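Local coordinates for protein macrophomate synthase intermolecular Diels-Alderase (Macrophoma commelinae, PDB 1IZC) that belongs to the HpcH/HpaI aldolase/citrate lyase family, folds as a TIM barrel and holds a magnesium ion and pyruvic acid in its pocket, at residues A[253-256]-A[257-261]. The protein carries 1 engineered substitution. Numbering follows the deposited sequence.
Sequences GALS and VDMVP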
loop_
_atom_site.group_PDB
_atom_site.type_symbol
_atom_site.label_atom_id
_atom_site.label_comp_id
_atom_site.label_asym_id
_atom_site.label_seq_id
_atom_site.Cartn_x
_atom_site.Cartn_y
_atom_site.Cartn_z
ATOM N N GLY A 253 -15.055 -28.338 1.312
ATOM C CA GLY A 253 -15.959 -27.263 0.944
ATOM C C GLY A 253 -17.297 -27.819 0.511
ATOM O O GLY A 253 -17.401 -28.986 0.159
ATOM N N ALA A 254 -18.336 -26.996 0.559
ATOM C CA ALA A 254 -19.651 -27.445 0.136
ATOM C C ALA A 254 -20.062 -26.627 -1.082
ATOM O O ALA A 254 -20.324 -25.436 -0.960
ATOM C CB ALA A 254 -20.656 -27.260 1.252
ATOM N N LEU A 255 -20.111 -27.278 -2.244
ATOM C CA LEU A 255 -20.495 -26.625 -3.495
ATOM C C LEU A 255 -21.835 -25.919 -3.313
ATOM O O LEU A 255 -22.058 -24.829 -3.841
ATOM C CB LEU A 255 -20.583 -27.664 -4.619
ATOM C CG LEU A 255 -19.309 -28.487 -4.851
ATOM C CD1 LEU A 255 -19.523 -29.435 -6.025
ATOM C CD2 LEU A 255 -18.125 -27.555 -5.124
ATOM N N SER A 256 -22.728 -26.557 -2.569
ATOM C CA SER A 256 -24.030 -25.979 -2.265
ATOM C C SER A 256 -24.267 -26.294 -0.797
ATOM O O SER A 256 -23.907 -27.373 -0.318
ATOM C CB SER A 256 -25.129 -26.585 -3.143
ATOM O OG SER A 256 -25.304 -27.963 -2.894
ATOM N N VAL A 257 -24.868 -25.362 -0.071
ATOM C CA VAL A 257 -25.074 -25.582 1.349
ATOM C C VAL A 257 -25.923 -26.809 1.682
ATOM O O VAL A 257 -25.772 -27.388 2.758
ATOM C CB VAL A 257 -25.656 -24.319 2.013
ATOM C CG1 VAL A 257 -25.600 -24.446 3.526
ATOM C CG2 VAL A 257 -24.847 -23.094 1.573
ATOM N N ASP A 258 -26.791 -27.237 0.770
ATOM C CA ASP A 258 -27.613 -28.406 1.069
ATOM C C ASP A 258 -26.819 -29.714 1.091
ATOM O O ASP A 258 -27.371 -30.768 1.393
ATOM C CB ASP A 258 -28.806 -28.530 0.102
ATOM C CG ASP A 258 -28.397 -28.570 -1.358
ATOM O OD1 ASP A 258 -27.253 -28.962 -1.670
ATOM O OD2 ASP A 258 -29.243 -28.218 -2.207
ATOM N N MET A 259 -25.526 -29.642 0.791
ATOM C CA MET A 259 -24.673 -30.830 0.801
ATOM C C MET A 259 -24.136 -31.119 2.205
ATOM O O MET A 259 -23.622 -32.204 2.475
ATOM C CB MET A 259 -23.471 -30.633 -0.122
ATOM C CG MET A 259 -23.792 -30.487 -1.596
ATOM S SD MET A 259 -22.288 -30.053 -2.491
ATOM C CE MET A 259 -21.404 -31.662 -2.502
ATOM N N VAL A 260 -24.253 -30.143 3.094
ATOM C CA VAL A 260 -23.726 -30.274 4.443
ATOM C C VAL A 260 -24.068 -31.572 5.188
ATOM O O VAL A 260 -23.167 -32.239 5.720
ATOM C CB VAL A 260 -24.100 -29.030 5.285
ATOM C CG1 VAL A 260 -23.766 -29.250 6.745
ATOM C CG2 VAL A 260 -23.323 -27.815 4.753
ATOM N N PRO A 261 -25.352 -31.961 5.237
ATOM C CA PRO A 261 -25.658 -33.207 5.955
ATOM C C PRO A 261 -24.882 -34.405 5.428
ATOM O O PRO A 261 -24.336 -35.191 6.200
ATOM C CB PRO A 261 -27.163 -33.357 5.756
ATOM C CG PRO A 261 -27.624 -31.930 5.785
ATOM C CD PRO A 261 -26.594 -31.250 4.881
#
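In the beta-alpha loop that leaves barrel strand 250-253 for helix 260-265, a type I beta turn over Ser256-Met259 brings Ser256 against Asp258 and Met259. Met259 N donates to Ser256 O at 3.0 Å (N-H...O 160°), and one residue further on Val260 N reaches Val257 O at 3.2 Å. These two bonds, both to the carbonyl three residues back, wind the chain.

The Ser256 side chain adds a second link across the same turn. With chi1 at 64°, its OG sits between the backbone N and the carbonyl carbon, from where it donates to Asp258 OD1 at 2.5 Å. The short bond meets the carboxylate from above its plane. Next to it runs the start of the Met259 side chain, whose CG lies 3.2 Å from Ser256 OG. Further along, Met259 SD passes Leu255 CB at 3.6 Å, the two side chains crossing at a slant, and takes a weak hydrogen bond from Ser256 N (3.5 Å). The thioether is thus folded back over the backbone of residues 255 and 256.

Just after strand 250-253, Ala254 CB approaches Val260 CG2 at 4.4 Å; Ala254 also packs on Ile271, and Val260 on Val273, both of the adjoining strand 271-275. Val257 and Val260 touch Ser287 and Ser294 of a second subunit. The side chain of Leu255 lies about 9 Å from the bound pyruvic acid, so the turn is near the pocket without belonging to it.

Ser256 thus engages the next residues through its carbonyl, its hydroxyl and, weakly, its backbone N-H. The hydroxyl bond should limit rotation of the Asp258 carboxylate; the thioether sulfur is a polarisable but poor acceptor, so the carbonyl and hydroxyl bonds probably carry most of the hold.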